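Local structure of C2 domain protein (Scophthalmus maximus, 3W56) at residues 47-59 with 69-81. The protein binds calcium ions through a C2 domain, probably binds lipid, and may be linked to wide pore channel activity. Sequence-based numbering, arbitrary orientation.
Sequences KVFCGSANLGETS and WTEEFSHFKAQEN
Glu71 reaches across to Ser59 and takes two bonds on one carboxylate oxygen: OE2 accepts from Ser59 OG at 2.8 Å on its syn lone pair, and from Ser59 N, 163° at the hydrogen, above the carboxylate plane. A bend at chi2 (88°) turns the carboxylate toward Ser59, and OE1 accepts from a water that in turn accepts from Thr70 N. A leucine in place of Glu71 would probably leave Ser59 N and OG without their acceptor and the water less firmly held. Trp69 NE1 donates to Ser59 O, a weak bond at 3.0 Å with 120° at the hydrogen. That carbonyl also accepts from Thr58 OG1, which itself accepts from Val46 N, a double role suited to threonine, whose CB still packs over the pyrrole ring of Trp69. A large apolar ring suits Phe73: Val48 CG2 lies over its face, while its CZ edge abuts the backbone at Glu57 and Thr58. At Gly56 a CB would jam against the preceding carbonyl O and crowd Phe73 CE1. Branched Leu55 lies crosswise to His75, its CD2 giving CB (3.4 Å) and CG an apolar neighbour. Edge strands 53-57 and 73-78 face each other from the two four-stranded antiparallel sheets, closing one side of the C2 beta-sandwich.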
loop_
_atom_site.group_PDB
_atom_site.type_symbol
_atom_site.label_atom_id
_atom_site.label_comp_id
_atom_site.label_asym_id
_atom_site.label_seq_id
_atom_site.Cartn_x
_atom_site.Cartn_y
_atom_site.Cartn_z
ATOM N N LYS A 47 0.417 4.619 1.706
ATOM C CA LYS A 47 0.490 4.638 3.170
ATOM C C LYS A 47 0.125 3.273 3.651
ATOM O O LYS A 47 -0.819 2.631 3.113
ATOM C CB LYS A 47 -0.487 5.645 3.768
ATOM C CG LYS A 47 -0.204 7.120 3.498
ATOM C CD LYS A 47 -0.953 7.957 4.613
ATOM C CE LYS A 47 -1.139 9.377 4.144
ATOM N NZ LYS A 47 -2.052 10.144 5.087
ATOM N N VAL A 48 0.824 2.799 4.666
ATOM C CA VAL A 48 0.761 1.418 5.146
ATOM C C VAL A 48 0.554 1.399 6.637
ATOM O O VAL A 48 1.390 1.943 7.435
ATOM C CB VAL A 48 2.064 0.626 4.878
ATOM C CG1 VAL A 48 1.950 -0.807 5.266
ATOM C CG2 VAL A 48 2.407 0.729 3.388
ATOM N N PHE A 49 -0.549 0.767 7.002
ATOM C CA PHE A 49 -0.881 0.539 8.413
ATOM C C PHE A 49 -1.056 -0.945 8.662
ATOM O O PHE A 49 -1.597 -1.693 7.829
ATOM C CB PHE A 49 -2.197 1.243 8.782
ATOM C CG PHE A 49 -2.218 2.709 8.436
ATOM C CD1 PHE A 49 -1.906 3.672 9.386
ATOM C CD2 PHE A 49 -2.516 3.110 7.139
ATOM C CE1 PHE A 49 -1.931 5.038 9.036
ATOM C CE2 PHE A 49 -2.572 4.452 6.766
ATOM C CZ PHE A 49 -2.256 5.434 7.734
ATOM N N CYS A 50 -0.597 -1.386 9.818
ATOM C CA CYS A 50 -0.933 -2.720 10.254
ATOM C C CYS A 50 -1.679 -2.590 11.562
ATOM O O CYS A 50 -1.057 -2.244 12.596
ATOM C CB CYS A 50 0.324 -3.559 10.491
ATOM S SG CYS A 50 -0.153 -5.249 10.876
ATOM N N GLY A 51 -2.976 -2.890 11.543
ATOM C CA GLY A 51 -3.810 -2.565 12.695
ATOM C C GLY A 51 -3.669 -1.083 13.027
ATOM O O GLY A 51 -3.954 -0.212 12.202
ATOM N N SER A 52 -3.209 -0.779 14.244
ATOM C CA SER A 52 -3.114 0.615 14.691
ATOM C C SER A 52 -1.682 1.166 14.560
ATOM O O SER A 52 -1.385 2.273 14.999
ATOM C CB SER A 52 -3.552 0.725 16.178
ATOM O OG SER A 52 -2.822 -0.187 16.992
ATOM N N ALA A 53 -0.791 0.376 13.981
ATOM C CA ALA A 53 0.576 0.828 13.756
ATOM C C ALA A 53 0.740 1.424 12.349
ATOM O O ALA A 53 0.511 0.751 11.339
ATOM C CB ALA A 53 1.530 -0.313 13.959
ATOM N N ASN A 54 1.108 2.698 12.293
ATOM C CA ASN A 54 1.464 3.351 11.043
ATOM C C ASN A 54 2.868 2.909 10.633
ATOM O O ASN A 54 3.884 3.479 11.081
ATOM C CB ASN A 54 1.392 4.875 11.210
ATOM C CG ASN A 54 1.591 5.628 9.913
ATOM O OD1 ASN A 54 1.960 5.068 8.876
ATOM N ND2 ASN A 54 1.358 6.939 9.974
ATOM N N LEU A 55 2.926 1.897 9.758
ATOM C CA LEU A 55 4.186 1.313 9.304
ATOM C C LEU A 55 5.071 2.232 8.449
ATOM O O LEU A 55 6.278 1.979 8.305
ATOM C CB LEU A 55 3.912 0.008 8.558
ATOM C CG LEU A 55 3.282 -1.081 9.383
ATOM C CD1 LEU A 55 3.302 -2.352 8.583
ATOM C CD2 LEU A 55 4.055 -1.297 10.723
ATOM N N GLY A 56 4.503 3.336 7.952
ATOM C CA GLY A 56 5.217 4.220 7.054
ATOM C C GLY A 56 4.544 4.478 5.708
ATOM O O GLY A 56 3.348 4.223 5.509
ATOM N N GLU A 57 5.290 5.096 4.817
ATOM C CA GLU A 57 4.773 5.384 3.499
ATOM C C GLU A 57 5.898 5.219 2.519
ATOM O O GLU A 57 7.092 5.345 2.889
ATOM C CB GLU A 57 4.097 6.764 3.382
ATOM C CG GLU A 57 4.680 7.885 4.173
ATOM C CD GLU A 57 3.862 9.181 3.990
ATOM O OE1 GLU A 57 4.311 10.044 3.190
ATOM O OE2 GLU A 57 2.765 9.319 4.616
ATOM N N THR A 58 5.534 4.869 1.281
ATOM C CA THR A 58 6.523 5.014 0.237
ATOM C C THR A 58 6.917 6.457 -0.079
ATOM O O THR A 58 6.178 7.396 0.178
ATOM C CB THR A 58 6.037 4.428 -1.107
ATOM O OG1 THR A 58 4.960 5.205 -1.686
ATOM C CG2 THR A 58 5.557 2.975 -0.916
ATOM N N SER A 59 8.051 6.563 -0.768
ATOM C CA SER A 59 8.381 7.755 -1.524
ATOM C C SER A 59 7.352 8.040 -2.632
ATOM O O SER A 59 6.527 7.193 -3.023
ATOM C CB SER A 59 9.835 7.666 -2.069
ATOM O OG SER A 59 9.942 6.663 -3.113
ATOM N N TRP A 69 7.013 0.711 -6.533
ATOM C CA TRP A 69 7.928 1.195 -5.471
ATOM C C TRP A 69 8.867 0.113 -5.026
ATOM O O TRP A 69 8.531 -1.121 -4.911
ATOM C CB TRP A 69 7.114 1.677 -4.271
ATOM C CG TRP A 69 6.253 2.885 -4.596
ATOM C CD1 TRP A 69 6.623 4.200 -4.492
ATOM C CD2 TRP A 69 4.919 2.884 -5.116
ATOM N NE1 TRP A 69 5.589 5.015 -4.873
ATOM C CE2 TRP A 69 4.521 4.256 -5.259
ATOM C CE3 TRP A 69 4.015 1.882 -5.450
ATOM C CZ2 TRP A 69 3.273 4.628 -5.729
ATOM C CZ3 TRP A 69 2.727 2.271 -5.868
ATOM C CH2 TRP A 69 2.380 3.637 -6.000
ATOM N N THR A 70 10.086 0.561 -4.667
ATOM C CA THR A 70 11.106 -0.377 -4.145
ATOM C C THR A 70 10.873 -0.716 -2.641
ATOM O O THR A 70 11.256 -1.790 -2.189
ATOM C CB THR A 70 12.553 0.257 -4.192
ATOM O OG1 THR A 70 12.547 1.520 -3.524
ATOM C CG2 THR A 70 12.952 0.512 -5.606
ATOM N N GLU A 71 10.173 0.200 -2.008
ATOM C CA GLU A 71 9.906 0.100 -0.575
ATOM C C GLU A 71 9.225 -1.171 -0.151
ATOM O O GLU A 71 8.293 -1.690 -0.812
ATOM C CB GLU A 71 9.265 1.327 0.032
ATOM C CG GLU A 71 10.027 2.586 -0.072
ATOM C CD GLU A 71 9.804 3.386 -1.326
ATOM O OE1 GLU A 71 9.313 2.893 -2.403
ATOM O OE2 GLU A 71 10.115 4.577 -1.239
ATOM N N GLU A 72 9.725 -1.739 0.923
ATOM C CA GLU A 72 9.105 -2.820 1.611
ATOM C C GLU A 72 8.893 -2.343 3.056
ATOM O O GLU A 72 9.623 -1.430 3.548
ATOM C CB GLU A 72 9.915 -4.082 1.503
ATOM C CG GLU A 72 10.418 -4.312 0.060
ATOM C CD GLU A 72 11.000 -5.674 -0.135
ATOM O OE1 GLU A 72 11.102 -6.000 -1.354
ATOM O OE2 GLU A 72 11.320 -6.367 0.886
ATOM N N PHE A 73 7.900 -2.927 3.713
ATOM C CA PHE A 73 7.510 -2.516 5.053
ATOM C C PHE A 73 7.436 -3.752 5.893
ATOM O O PHE A 73 6.813 -4.770 5.522
ATOM C CB PHE A 73 6.144 -1.775 5.026
ATOM C CG PHE A 73 6.152 -0.521 4.178
ATOM C CD1 PHE A 73 6.488 0.716 4.768
ATOM C CD2 PHE A 73 5.895 -0.569 2.781
ATOM C CE1 PHE A 73 6.525 1.864 4.052
ATOM C CE2 PHE A 73 5.913 0.617 2.047
ATOM C CZ PHE A 73 6.265 1.844 2.660
ATOM N N SER A 74 8.061 -3.703 7.076
ATOM C CA SER A 74 7.944 -4.854 7.917
ATOM C C SER A 74 7.446 -4.357 9.285
ATOM O O SER A 74 7.718 -3.205 9.736
ATOM C CB SER A 74 9.272 -5.670 7.991
ATOM O OG SER A 74 9.371 -6.748 7.006
ATOM N N HIS A 75 6.641 -5.215 9.882
ATOM C CA HIS A 75 6.140 -4.979 11.257
ATOM C C HIS A 75 6.394 -6.256 12.043
ATOM O O HIS A 75 5.973 -7.390 11.707
ATOM C CB HIS A 75 4.662 -4.600 11.260
ATOM C CG HIS A 75 4.146 -4.205 12.626
ATOM N ND1 HIS A 75 4.889 -3.452 13.523
ATOM C CD2 HIS A 75 2.953 -4.432 13.228
ATOM C CE1 HIS A 75 4.178 -3.251 14.625
ATOM N NE2 HIS A 75 2.988 -3.808 14.460
ATOM N N PHE A 76 7.099 -6.097 13.183
ATOM C CA PHE A 76 7.508 -7.356 13.850
ATOM C C PHE A 76 6.613 -7.750 15.038
ATOM O O PHE A 76 6.923 -8.728 15.714
ATOM C CB PHE A 76 8.981 -7.303 14.244
ATOM C CG PHE A 76 9.890 -7.271 13.068
ATOM C CD1 PHE A 76 10.342 -8.445 12.504
ATOM C CD2 PHE A 76 10.253 -6.037 12.511
ATOM C CE1 PHE A 76 11.161 -8.410 11.396
ATOM C CE2 PHE A 76 11.066 -5.971 11.389
ATOM C CZ PHE A 76 11.531 -7.179 10.841
ATOM N N LYS A 77 5.456 -7.070 15.157
ATOM C CA LYS A 77 4.474 -7.278 16.225
ATOM C C LYS A 77 3.133 -7.589 15.595
ATOM O O LYS A 77 2.048 -7.428 16.187
ATOM C CB LYS A 77 4.312 -6.005 17.057
ATOM C CG LYS A 77 5.553 -5.623 17.829
ATOM C CD LYS A 77 5.113 -4.988 19.134
ATOM C CE LYS A 77 4.874 -3.523 18.995
ATOM N NZ LYS A 77 3.957 -3.083 20.131
ATOM N N ALA A 78 3.197 -7.997 14.361
ATOM C CA ALA A 78 1.945 -8.329 13.691
ATOM C C ALA A 78 1.313 -9.588 14.280
ATOM O O ALA A 78 1.967 -10.465 14.860
ATOM C CB ALA A 78 2.193 -8.490 12.209
ATOM N N GLN A 79 0.008 -9.709 14.111
ATOM C CA GLN A 79 -0.632 -10.959 14.478
ATOM C C GLN A 79 -1.698 -11.254 13.447
ATOM O O GLN A 79 -2.209 -10.340 12.821
ATOM C CB GLN A 79 -1.316 -10.812 15.851
ATOM C CG GLN A 79 -0.339 -10.847 17.046
ATOM C CD GLN A 79 0.295 -12.222 17.202
ATOM O OE1 GLN A 79 1.431 -12.360 17.701
ATOM N NE2 GLN A 79 -0.433 -13.261 16.758
ATOM N N GLU A 80 -1.987 -12.533 13.269
ATOM C CA GLU A 80 -3.019 -12.961 12.361
ATOM C C GLU A 80 -4.313 -12.229 12.688
ATOM O O GLU A 80 -4.650 -12.025 13.876
ATOM C CB GLU A 80 -3.195 -14.458 12.469
ATOM C CG GLU A 80 -4.144 -15.014 11.418
ATOM C CD GLU A 80 -3.883 -16.479 11.130
ATOM O OE1 GLU A 80 -3.550 -17.203 12.106
ATOM O OE2 GLU A 80 -3.997 -16.886 9.936
ATOM N N ASN A 81 -5.009 -11.826 11.624
ATOM C CA ASN A 81 -6.239 -11.047 11.631
ATOM C C ASN A 81 -6.115 -9.593 11.912
ATOM O O ASN A 81 -7.110 -8.882 11.988
ATOM C CB ASN A 81 -7.345 -11.769 12.405
ATOM C CG ASN A 81 -7.685 -13.088 11.748
ATOM O OD1 ASN A 81 -7.797 -13.144 10.526
ATOM N ND2 ASN A 81 -7.771 -14.156 12.523
HETATM O O HOH W 1 10.308 3.710 -4.898
#